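Local coordinates for viral structural protein 4 (Bombyx mori cytoplasmic polyhedrosis virus, PDB 6TZ0), which binds GTP and packs against the viral RNA-dependent RNA polymerase, probably serving as its nucleotide-binding partner during transcription inside the capsid, at residues I157-D161 with E162-S166; Y197-Y201 with F202-F206; T544-P547 with F548-L551. All blocks are in the same frame, centred on the assembly; numbering follows the deposited sequence.

Contact 1. Residues I157-D161 with E162-S166; sequences IIFDD and EKYQS
Phe159 lies over one face of the Tyr164 ring. Its CB sits 3.8 Å from the Tyr164 ring centroid and 21° off the ring normal, a CH-pi contact, while Phe159 CD2 approaches Tyr164 CD1 to 3.6 Å. The two ring planes are inclined by 32°, with centroids 4.5 Å apart. Tyr164 reaches back to the strand because its CG stands anti to the backbone N (chi1 -170°); Ile158 CG2 then meets Tyr164 CE2 at 4.3 Å. Tyr164 OH is hydrogen-bonded to Tyr13 OH and, weakly, to Ile4 N. This is a strand-turn-helix unit: strand 157-159, paired in parallel with strand 182-184, gives way to helix 162-166, with Asp161 at the N-cap position. Its carbonyl opens the helix: Asp161 O accepts Gln165 N at 3.2 Å. Asp161 OD1 receives a weak bond from the next backbone nitrogen, Glu162 N, at 2.7 Å, whereas OD2 is bonded to Tyr16 OH. Gln165 runs extended, bringing its NE2 to within 3.9 Å of Asp160 OD1, the amide and carboxylate side by side and pointing the same way. Tyr583 of the polymerase chain packs on both Ile158 and Gln165.

Contact 2. Residues Y197-Y201 with F202-F206; sequences YLRSY and FKRPF
Phe202 packs obliquely on Leu198, four residues earlier: Leu198 CD2 lies 3.9 Å from Phe202 CD2. The ring also leans on the preceding residue, Tyr201 CB being 3.9 Å from Phe202 CD2. Leu198 CG is anti to its carbonyl carbon (chi1 -59°), and chi2 sends CD1 out anti to CA, leaving CD2, the other methyl, facing the Phe202 ring. On the more exposed side, the guanidinium groups of Arg199 and Arg204 come together with their planes 75° apart. Arg204 NH1 stands over one face of the Arg199 guanidinium, 3.1 Å from Arg199 NH1; both nitrogens are donors, so the approach is not a hydrogen bond, and its exact closeness is doubtful. A bend at chi2 (70°) turns the Arg204 chain toward that face.

The backbone adds a weak bond from Phe202 N to Leu198 O at 3.5 Å, following the regular Tyr201 N to Tyr197 O bond of 2.9 Å. Further out, Arg21 reaches the carbonyls of Arg199 and Phe202 through weak bonds, and Tyr201 OH is bonded to Ser45 OG on helix 41-60. Arg204 pairs through its backbone with strand 226-230. The whole is a helix-to-strand transition, joining the end of helix 196-201 to a two-stranded parallel sheet.

Contact 3. Residues T544-P547 with F548-L551; sequences TVYP and FEML
Glu549 accepts the backbone N-H of Tyr546 through its carboxylate: Tyr546 N lies 3.1 Å from Glu549 OE1 in a nearly straight bond of 167°, and meets the oxygen from above the carboxylate plane. CG of Glu549 sits anti to the carbonyl carbon (chi1 -65°), and the extended chain beyond it folds the acid back over the N-cap. The other oxygen, OE2, lies at the edge of the Tyr546 ring, 3.9 Å from Tyr546 CD2, and forms a salt bridge with Arg377 of the polymerase chain.

Among backbone bonds, Tyr546 O accepts Met550 N at 3.2 Å and, weakly, Glu549 N, while Pro547 O accepts Leu551 N at 3.0 Å. These open helix 547-556 directly after strand 543-545, an outermost strand of the five-stranded parallel sheet that also carries the strand 347-353 leading to the GTP-binding loop with Gly358 and Lys359.

In apolar contact, Val545 CG1 meets Met550 CG at 3.7 Å, the side chains crossing at about a right angle, and the bend at chi3 (-83°) returns Met550 CE to 3.8 Å from Val545 CG1. Phe548 CE1 lies 3.7 Å from Tyr546 CB. Phe362 of helix 359-374 packs on Pro547, Met550 and Leu551.

Contacts 1 and 3 both take a strand into a helix across an N-cap residue, whereas contact 2 runs the other way, from a helix end into a strand. Contact 3 is the buried one, its centre about 7 Å from the chain centre and near the GTP-binding loop; contacts 1 and 2 are partly buried, their centres about 15 and 28 Å from it. The chemistry differs with place: a buried carboxylate in contact 3, an aromatic pair in contact 1, and an arginine pair in contact 2. Contacts 1 and 2 touch, Ile157 CD1 lying 3.6 Å from Tyr197 CG, while contact 3 touches neither. Contacts 1 and 3 both meet the polymerase; contact 2 does not.

Contact 1. Residues I157-D161 with E162-S166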
ATOM      1  N   ILE B 157      30.577 -27.955  -4.257  1.00 27.03           N
ATOM      2  CA  ILE B 157      30.415 -28.303  -5.663  1.00 27.03           C
ATOM      3  C   ILE B 157      28.934 -28.451  -5.984  1.00 27.03           C
ATOM      4  O   ILE B 157      28.230 -29.235  -5.339  1.00 27.03           O
ATOM      5  CB  ILE B 157      31.178 -29.591  -6.002  1.00 27.03           C
ATOM      6  CG1 ILE B 157      32.666 -29.409  -5.731  1.00 27.03           C
ATOM      7  CG2 ILE B 157      30.992 -29.929  -7.438  1.00 27.03           C
ATOM      8  CD1 ILE B 157      33.423 -30.680  -5.739  1.00 27.03           C
ATOM      9  N   ILE B 158      28.470 -27.712  -6.992  1.00 26.88           N
ATOM     10  CA  ILE B 158      27.070 -27.687  -7.396  1.00 26.88           C
ATOM     11  C   ILE B 158      26.992 -28.020  -8.880  1.00 26.88           C
ATOM     12  O   ILE B 158      27.808 -27.540  -9.671  1.00 26.88           O
ATOM     13  CB  ILE B 158      26.436 -26.304  -7.131  1.00 26.88           C
ATOM     14  CG1 ILE B 158      26.637 -25.866  -5.692  1.00 26.88           C
ATOM     15  CG2 ILE B 158      24.948 -26.334  -7.336  1.00 26.88           C
ATOM     16  CD1 ILE B 158      26.277 -24.434  -5.467  1.00 26.88           C
ATOM     17  N   PHE B 159      26.013 -28.836  -9.264  1.00 29.64           N
ATOM     18  CA  PHE B 159      25.689 -28.996 -10.675  1.00 29.64           C
ATOM     19  C   PHE B 159      24.784 -27.854 -11.120  1.00 29.64           C
ATOM     20  O   PHE B 159      24.036 -27.287 -10.323  1.00 29.64           O
ATOM     21  CB  PHE B 159      24.981 -30.325 -10.953  1.00 29.64           C
ATOM     22  CG  PHE B 159      25.850 -31.544 -10.818  1.00 29.64           C
ATOM     23  CD1 PHE B 159      27.214 -31.442 -10.643  1.00 29.64           C
ATOM     24  CD2 PHE B 159      25.293 -32.802 -10.925  1.00 29.64           C
ATOM     25  CE1 PHE B 159      27.992 -32.569 -10.525  1.00 29.64           C
ATOM     26  CE2 PHE B 159      26.074 -33.929 -10.820  1.00 29.64           C
ATOM     27  CZ  PHE B 159      27.424 -33.810 -10.621  1.00 29.64           C
ATOM     28  N   ASP B 160      24.818 -27.539 -12.412  1.00 32.31           N
ATOM     29  CA  ASP B 160      24.021 -26.441 -12.947  1.00 32.31           C
ATOM     30  C   ASP B 160      22.684 -26.932 -13.505  1.00 32.31           C
ATOM     31  O   ASP B 160      22.157 -26.375 -14.473  1.00 32.31           O
ATOM     32  CB  ASP B 160      24.820 -25.684 -14.009  1.00 32.31           C
ATOM     33  CG  ASP B 160      24.326 -24.266 -14.222  1.00 32.31           C
ATOM     34  OD1 ASP B 160      23.381 -23.850 -13.523  1.00 32.31           O
ATOM     35  OD2 ASP B 160      24.877 -23.571 -15.099  1.00 32.31           O
ATOM     36  N   ASP B 161      22.137 -27.989 -12.918  1.00 31.83           N
ATOM     37  CA  ASP B 161      20.842 -28.549 -13.260  1.00 31.83           C
ATOM     38  C   ASP B 161      19.811 -28.057 -12.253  1.00 31.83           C
ATOM     39  O   ASP B 161      20.137 -27.758 -11.108  1.00 31.83           O
ATOM     40  CB  ASP B 161      20.921 -30.077 -13.243  1.00 31.83           C
ATOM     41  CG  ASP B 161      19.743 -30.742 -13.906  1.00 31.83           C
ATOM     42  OD1 ASP B 161      18.857 -30.039 -14.429  1.00 31.83           O
ATOM     43  OD2 ASP B 161      19.699 -31.985 -13.897  1.00 31.83           O
ATOM     44  N   GLU B 162      18.553 -27.983 -12.684  1.00 32.17           N
ATOM     45  CA  GLU B 162      17.505 -27.513 -11.782  1.00 32.17           C
ATOM     46  C   GLU B 162      17.026 -28.620 -10.848  1.00 32.17           C
ATOM     47  O   GLU B 162      16.744 -28.368  -9.671  1.00 32.17           O
ATOM     48  CB  GLU B 162      16.337 -26.943 -12.587  1.00 32.17           C
ATOM     49  CG  GLU B 162      15.218 -26.357 -11.743  1.00 32.17           C
ATOM     50  CD  GLU B 162      14.100 -25.767 -12.576  1.00 32.17           C
ATOM     51  OE1 GLU B 162      14.211 -25.776 -13.819  1.00 32.17           O
ATOM     52  OE2 GLU B 162      13.099 -25.306 -11.989  1.00 32.17           O
ATOM     53  N   LYS B 163      16.936 -29.849 -11.364  1.00 30.48           N
ATOM     54  CA  LYS B 163      16.601 -31.013 -10.550  1.00 30.48           C
ATOM     55  C   LYS B 163      17.658 -31.279  -9.485  1.00 30.48           C
ATOM     56  O   LYS B 163      17.334 -31.772  -8.400  1.00 30.48           O
ATOM     57  CB  LYS B 163      16.426 -32.224 -11.467  1.00 30.48           C
ATOM     58  CG  LYS B 163      16.074 -33.548 -10.813  1.00 30.48           C
ATOM     59  CD  LYS B 163      14.695 -33.530 -10.209  1.00 30.48           C
ATOM     60  CE  LYS B 163      14.243 -34.938  -9.881  1.00 30.48           C
ATOM     61  NZ  LYS B 163      15.095 -35.592  -8.860  1.00 30.48           N
ATOM     62  N   TYR B 164      18.916 -30.937  -9.763  1.00 28.76           N
ATOM     63  CA  TYR B 164      19.950 -31.034  -8.742  1.00 28.76           C
ATOM     64  C   TYR B 164      19.784 -29.946  -7.688  1.00 28.76           C
ATOM     65  O   TYR B 164      19.962 -30.199  -6.495  1.00 28.76           O
ATOM     66  CB  TYR B 164      21.331 -30.940  -9.390  1.00 28.76           C
ATOM     67  CG  TYR B 164      22.490 -31.256  -8.470  1.00 28.76           C
ATOM     68  CD1 TYR B 164      22.911 -32.562  -8.280  1.00 28.76           C
ATOM     69  CD2 TYR B 164      23.150 -30.247  -7.777  1.00 28.76           C
ATOM     70  CE1 TYR B 164      23.960 -32.852  -7.442  1.00 28.76           C
ATOM     71  CE2 TYR B 164      24.184 -30.530  -6.931  1.00 28.76           C
ATOM     72  CZ  TYR B 164      24.590 -31.830  -6.767  1.00 28.76           C
ATOM     73  OH  TYR B 164      25.641 -32.097  -5.926  1.00 28.76           O
ATOM     74  N   GLN B 165      19.459 -28.722  -8.116  1.00 27.41           N
ATOM     75  CA  GLN B 165      19.387 -27.596  -7.191  1.00 27.41           C
ATOM     76  C   GLN B 165      18.157 -27.659  -6.304  1.00 27.41           C
ATOM     77  O   GLN B 165      18.155 -27.081  -5.215  1.00 27.41           O
ATOM     78  CB  GLN B 165      19.401 -26.277  -7.953  1.00 27.41           C
ATOM     79  CG  GLN B 165      20.735 -25.910  -8.545  1.00 27.41           C
ATOM     80  CD  GLN B 165      20.662 -24.665  -9.398  1.00 27.41           C
ATOM     81  OE1 GLN B 165      19.595 -24.082  -9.572  1.00 27.41           O
ATOM     82  NE2 GLN B 165      21.795 -24.263  -9.953  1.00 27.41           N
ATOM     83  N   SER B 166      17.099 -28.331  -6.755  1.00 28.86           N
ATOM     84  CA  SER B 166      15.937 -28.511  -5.897  1.00 28.86           C
ATOM     85  C   SER B 166      16.206 -29.481  -4.759  1.00 28.86           C
ATOM     86  O   SER B 166      15.518 -29.425  -3.737  1.00 28.86           O
ATOM     87  CB  SER B 166      14.749 -29.005  -6.712  1.00 28.86           C
ATOM     88  OG  SER B 166      14.984 -30.312  -7.186  1.00 28.86           O
TER

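Contact 2. Residues Y197-Y201 with F202-F206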
ATOM      1  N   TYR B 197      36.761 -32.965 -10.570  1.00 33.14           N
ATOM      2  CA  TYR B 197      36.118 -33.723  -9.508  1.00 33.14           C
ATOM      3  C   TYR B 197      35.339 -34.908 -10.054  1.00 33.14           C
ATOM      4  O   TYR B 197      35.328 -35.981  -9.442  1.00 33.14           O
ATOM      5  CB  TYR B 197      35.196 -32.814  -8.711  1.00 33.14           C
ATOM      6  CG  TYR B 197      35.922 -31.678  -8.058  1.00 33.14           C
ATOM      7  CD1 TYR B 197      36.688 -31.883  -6.925  1.00 33.14           C
ATOM      8  CD2 TYR B 197      35.824 -30.396  -8.564  1.00 33.14           C
ATOM      9  CE1 TYR B 197      37.351 -30.840  -6.325  1.00 33.14           C
ATOM     10  CE2 TYR B 197      36.476 -29.348  -7.971  1.00 33.14           C
ATOM     11  CZ  TYR B 197      37.240 -29.574  -6.855  1.00 33.14           C
ATOM     12  OH  TYR B 197      37.893 -28.525  -6.263  1.00 33.14           O
ATOM     13  N   LEU B 198      34.691 -34.739 -11.204  1.00 32.25           N
ATOM     14  CA  LEU B 198      33.948 -35.839 -11.793  1.00 32.25           C
ATOM     15  C   LEU B 198      34.859 -36.882 -12.420  1.00 32.25           C
ATOM     16  O   LEU B 198      34.442 -38.032 -12.579  1.00 32.25           O
ATOM     17  CB  LEU B 198      32.964 -35.310 -12.835  1.00 32.25           C
ATOM     18  CG  LEU B 198      31.930 -34.310 -12.314  1.00 32.25           C
ATOM     19  CD1 LEU B 198      30.987 -33.863 -13.416  1.00 32.25           C
ATOM     20  CD2 LEU B 198      31.167 -34.860 -11.133  1.00 32.25           C
ATOM     21  N   ARG B 199      36.090 -36.510 -12.782  1.00 35.98           N
ATOM     22  CA  ARG B 199      37.061 -37.502 -13.226  1.00 35.98           C
ATOM     23  C   ARG B 199      37.700 -38.207 -12.040  1.00 35.98           C
ATOM     24  O   ARG B 199      37.981 -39.409 -12.104  1.00 35.98           O
ATOM     25  CB  ARG B 199      38.144 -36.843 -14.079  1.00 35.98           C
ATOM     26  CG  ARG B 199      39.086 -37.808 -14.766  1.00 35.98           C
ATOM     27  CD  ARG B 199      40.273 -37.065 -15.352  1.00 35.98           C
ATOM     28  NE  ARG B 199      39.897 -36.128 -16.402  1.00 35.98           N
ATOM     29  CZ  ARG B 199      39.803 -36.455 -17.683  1.00 35.98           C
ATOM     30  NH1 ARG B 199      39.458 -35.541 -18.578  1.00 35.98           N
ATOM     31  NH2 ARG B 199      40.063 -37.697 -18.070  1.00 35.98           N
ATOM     32  N   SER B 200      37.918 -37.480 -10.943  1.00 33.83           N
ATOM     33  CA  SER B 200      38.614 -38.050  -9.798  1.00 33.83           C
ATOM     34  C   SER B 200      37.717 -38.931  -8.937  1.00 33.83           C
ATOM     35  O   SER B 200      38.197 -39.917  -8.371  1.00 33.83           O
ATOM     36  CB  SER B 200      39.212 -36.933  -8.948  1.00 33.83           C
ATOM     37  OG  SER B 200      38.192 -36.141  -8.377  1.00 33.83           O
ATOM     38  N   TYR B 201      36.431 -38.612  -8.827  1.00 33.67           N
ATOM     39  CA  TYR B 201      35.537 -39.319  -7.917  1.00 33.67           C
ATOM     40  C   TYR B 201      34.687 -40.379  -8.592  1.00 33.67           C
ATOM     41  O   TYR B 201      34.305 -41.351  -7.939  1.00 33.67           O
ATOM     42  CB  TYR B 201      34.614 -38.323  -7.214  1.00 33.67           C
ATOM     43  CG  TYR B 201      35.285 -37.506  -6.143  1.00 33.67           C
ATOM     44  CD1 TYR B 201      36.356 -38.005  -5.430  1.00 33.67           C
ATOM     45  CD2 TYR B 201      34.889 -36.207  -5.896  1.00 33.67           C
ATOM     46  CE1 TYR B 201      36.972 -37.249  -4.459  1.00 33.67           C
ATOM     47  CE2 TYR B 201      35.502 -35.443  -4.936  1.00 33.67           C
ATOM     48  CZ  TYR B 201      36.545 -35.968  -4.223  1.00 33.67           C
ATOM     49  OH  TYR B 201      37.163 -35.206  -3.261  1.00 33.67           O
ATOM     50  N   PHE B 202      34.381 -40.225  -9.871  1.00 30.84           N
ATOM     51  CA  PHE B 202      33.444 -41.101 -10.550  1.00 30.84           C
ATOM     52  C   PHE B 202      34.137 -41.879 -11.659  1.00 30.84           C
ATOM     53  O   PHE B 202      35.264 -41.581 -12.051  1.00 30.84           O
ATOM     54  CB  PHE B 202      32.268 -40.298 -11.114  1.00 30.84           C
ATOM     55  CG  PHE B 202      31.368 -39.729 -10.060  1.00 30.84           C
ATOM     56  CD1 PHE B 202      30.389 -40.510  -9.481  1.00 30.84           C
ATOM     57  CD2 PHE B 202      31.509 -38.420  -9.638  1.00 30.84           C
ATOM     58  CE1 PHE B 202      29.564 -39.997  -8.515  1.00 30.84           C
ATOM     59  CE2 PHE B 202      30.682 -37.904  -8.665  1.00 30.84           C
ATOM     60  CZ  PHE B 202      29.711 -38.695  -8.106  1.00 30.84           C
ATOM     61  N   LYS B 203      33.444 -42.897 -12.159  1.00 31.97           N
ATOM     62  CA  LYS B 203      33.906 -43.599 -13.346  1.00 31.97           C
ATOM     63  C   LYS B 203      33.714 -42.725 -14.577  1.00 31.97           C
ATOM     64  O   LYS B 203      32.678 -42.082 -14.743  1.00 31.97           O
ATOM     65  CB  LYS B 203      33.145 -44.906 -13.529  1.00 31.97           C
ATOM     66  CG  LYS B 203      33.413 -45.959 -12.494  1.00 31.97           C
ATOM     67  CD  LYS B 203      32.624 -47.203 -12.818  1.00 31.97           C
ATOM     68  CE  LYS B 203      33.046 -48.373 -11.965  1.00 31.97           C
ATOM     69  NZ  LYS B 203      32.688 -48.171 -10.548  1.00 31.97           N
ATOM     70  N   ARG B 204      34.713 -42.706 -15.440  1.00 33.33           N
ATOM     71  CA  ARG B 204      34.616 -41.925 -16.665  1.00 33.33           C
ATOM     72  C   ARG B 204      33.918 -42.746 -17.745  1.00 33.33           C
ATOM     73  O   ARG B 204      34.326 -43.877 -18.008  1.00 33.33           O
ATOM     74  CB  ARG B 204      35.998 -41.491 -17.141  1.00 33.33           C
ATOM     75  CG  ARG B 204      35.977 -40.661 -18.419  1.00 33.33           C
ATOM     76  CD  ARG B 204      35.375 -39.285 -18.171  1.00 33.33           C
ATOM     77  NE  ARG B 204      35.176 -38.512 -19.398  1.00 33.33           N
ATOM     78  CZ  ARG B 204      36.068 -37.678 -19.920  1.00 33.33           C
ATOM     79  NH1 ARG B 204      37.237 -37.506 -19.328  1.00 33.33           N
ATOM     80  NH2 ARG B 204      35.794 -37.015 -21.036  1.00 33.33           N
ATOM     81  N   PRO B 205      32.863 -42.228 -18.369  1.00 32.48           N
ATOM     82  CA  PRO B 205      32.131 -43.019 -19.364  1.00 32.48           C
ATOM     83  C   PRO B 205      32.908 -43.223 -20.654  1.00 32.48           C
ATOM     84  O   PRO B 205      33.764 -42.423 -21.032  1.00 32.48           O
ATOM     85  CB  PRO B 205      30.870 -42.185 -19.617  1.00 32.48           C
ATOM     86  CG  PRO B 205      30.724 -41.363 -18.419  1.00 32.48           C
ATOM     87  CD  PRO B 205      32.107 -41.034 -17.974  1.00 32.48           C
ATOM     88  N   PHE B 206      32.583 -44.316 -21.336  1.00 32.66           N
ATOM     89  CA  PHE B 206      33.138 -44.634 -22.642  1.00 32.66           C
ATOM     90  C   PHE B 206      31.999 -45.016 -23.570  1.00 32.66           C
ATOM     91  O   PHE B 206      31.227 -45.927 -23.265  1.00 32.66           O
ATOM     92  CB  PHE B 206      34.153 -45.772 -22.560  1.00 32.66           C
ATOM     93  CG  PHE B 206      34.796 -46.100 -23.872  1.00 32.66           C
ATOM     94  CD1 PHE B 206      35.793 -45.296 -24.386  1.00 32.66           C
ATOM     95  CD2 PHE B 206      34.402 -47.213 -24.590  1.00 32.66           C
ATOM     96  CE1 PHE B 206      36.382 -45.592 -25.591  1.00 32.66           C
ATOM     97  CE2 PHE B 206      34.985 -47.507 -25.798  1.00 32.66           C
ATOM     98  CZ  PHE B 206      35.979 -46.700 -26.293  1.00 32.66           C
TER

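Contact 3. Residues T544-P547 with F548-L551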
ATOM      1  N   THR B 544       5.954 -20.184 -18.879  1.00 24.93           N
ATOM      2  CA  THR B 544       6.060 -20.995 -20.080  1.00 24.93           C
ATOM      3  C   THR B 544       5.966 -22.468 -19.715  1.00 24.93           C
ATOM      4  O   THR B 544       6.684 -22.943 -18.832  1.00 24.93           O
ATOM      5  CB  THR B 544       7.373 -20.701 -20.801  1.00 24.93           C
ATOM      6  OG1 THR B 544       7.413 -19.315 -21.154  1.00 24.93           O
ATOM      7  CG2 THR B 544       7.486 -21.523 -22.053  1.00 24.93           C
ATOM      8  N   VAL B 545       5.062 -23.183 -20.381  1.00 24.59           N
ATOM      9  CA  VAL B 545       4.772 -24.579 -20.088  1.00 24.59           C
ATOM     10  C   VAL B 545       4.855 -25.361 -21.394  1.00 24.59           C
ATOM     11  O   VAL B 545       4.338 -24.911 -22.420  1.00 24.59           O
ATOM     12  CB  VAL B 545       3.381 -24.742 -19.440  1.00 24.59           C
ATOM     13  CG1 VAL B 545       3.092 -26.175 -19.147  1.00 24.59           C
ATOM     14  CG2 VAL B 545       3.280 -23.961 -18.157  1.00 24.59           C
ATOM     15  N   TYR B 546       5.522 -26.517 -21.364  1.00 24.47           N
ATOM     16  CA  TYR B 546       5.563 -27.462 -22.469  1.00 24.47           C
ATOM     17  C   TYR B 546       4.476 -28.517 -22.301  1.00 24.47           C
ATOM     18  O   TYR B 546       3.930 -28.675 -21.208  1.00 24.47           O
ATOM     19  CB  TYR B 546       6.943 -28.111 -22.542  1.00 24.47           C
ATOM     20  CG  TYR B 546       8.026 -27.161 -22.971  1.00 24.47           C
ATOM     21  CD1 TYR B 546       8.079 -26.690 -24.272  1.00 24.47           C
ATOM     22  CD2 TYR B 546       9.026 -26.782 -22.097  1.00 24.47           C
ATOM     23  CE1 TYR B 546       9.065 -25.829 -24.672  1.00 24.47           C
ATOM     24  CE2 TYR B 546      10.024 -25.929 -22.494  1.00 24.47           C
ATOM     25  CZ  TYR B 546      10.042 -25.456 -23.783  1.00 24.47           C
ATOM     26  OH  TYR B 546      11.037 -24.602 -24.183  1.00 24.47           O
ATOM     27  N   PRO B 547       4.105 -29.235 -23.377  1.00 24.60           N
ATOM     28  CA  PRO B 547       3.062 -30.271 -23.242  1.00 24.60           C
ATOM     29  C   PRO B 547       3.376 -31.415 -22.288  1.00 24.60           C
ATOM     30  O   PRO B 547       2.460 -31.889 -21.598  1.00 24.60           O
ATOM     31  CB  PRO B 547       2.901 -30.771 -24.682  1.00 24.60           C
ATOM     32  CG  PRO B 547       3.224 -29.617 -25.501  1.00 24.60           C
ATOM     33  CD  PRO B 547       4.325 -28.902 -24.799  1.00 24.60           C
ATOM     34  N   PHE B 548       4.628 -31.879 -22.216  1.00 24.68           N
ATOM     35  CA  PHE B 548       4.926 -32.980 -21.302  1.00 24.68           C
ATOM     36  C   PHE B 548       4.833 -32.522 -19.856  1.00 24.68           C
ATOM     37  O   PHE B 548       4.534 -33.325 -18.971  1.00 24.68           O
ATOM     38  CB  PHE B 548       6.305 -33.587 -21.602  1.00 24.68           C
ATOM     39  CG  PHE B 548       7.470 -32.772 -21.105  1.00 24.68           C
ATOM     40  CD1 PHE B 548       7.930 -31.686 -21.822  1.00 24.68           C
ATOM     41  CD2 PHE B 548       8.145 -33.136 -19.949  1.00 24.68           C
ATOM     42  CE1 PHE B 548       8.998 -30.950 -21.365  1.00 24.68           C
ATOM     43  CE2 PHE B 548       9.215 -32.401 -19.491  1.00 24.68           C
ATOM     44  CZ  PHE B 548       9.644 -31.315 -20.200  1.00 24.68           C
ATOM     45  N   GLU B 549       5.027 -31.225 -19.614  1.00 25.81           N
ATOM     46  CA  GLU B 549       4.826 -30.666 -18.283  1.00 25.81           C
ATOM     47  C   GLU B 549       3.350 -30.652 -17.902  1.00 25.81           C
ATOM     48  O   GLU B 549       2.999 -30.943 -16.753  1.00 25.81           O
ATOM     49  CB  GLU B 549       5.425 -29.266 -18.231  1.00 25.81           C
ATOM     50  CG  GLU B 549       6.927 -29.274 -18.392  1.00 25.81           C
ATOM     51  CD  GLU B 549       7.536 -27.891 -18.427  1.00 25.81           C
ATOM     52  OE1 GLU B 549       6.789 -26.903 -18.553  1.00 25.81           O
ATOM     53  OE2 GLU B 549       8.771 -27.787 -18.303  1.00 25.81           O
ATOM     54  N   MET B 550       2.470 -30.336 -18.854  1.00 26.40           N
ATOM     55  CA  MET B 550       1.036 -30.395 -18.592  1.00 26.40           C
ATOM     56  C   MET B 550       0.534 -31.818 -18.418  1.00 26.40           C
ATOM     57  O   MET B 550      -0.473 -32.029 -17.739  1.00 26.40           O
ATOM     58  CB  MET B 550       0.250 -29.697 -19.699  1.00 26.40           C
ATOM     59  CG  MET B 550       0.084 -28.220 -19.461  1.00 26.40           C
ATOM     60  SD  MET B 550      -0.804 -27.302 -20.721  1.00 26.40           S
ATOM     61  CE  MET B 550       0.549 -27.052 -21.849  1.00 26.40           C
ATOM     62  N   LEU B 551       1.196 -32.804 -19.019  1.00 26.79           N
ATOM     63  CA  LEU B 551       0.793 -34.175 -18.726  1.00 26.79           C
ATOM     64  C   LEU B 551       1.340 -34.646 -17.380  1.00 26.79           C
ATOM     65  O   LEU B 551       0.656 -35.370 -16.638  1.00 26.79           O
ATOM     66  CB  LEU B 551       1.240 -35.105 -19.849  1.00 26.79           C
ATOM     67  CG  LEU B 551       0.569 -34.822 -21.189  1.00 26.79           C
ATOM     68  CD1 LEU B 551       1.101 -35.735 -22.273  1.00 26.79           C
ATOM     69  CD2 LEU B 551      -0.938 -34.947 -21.064  1.00 26.79           C
TER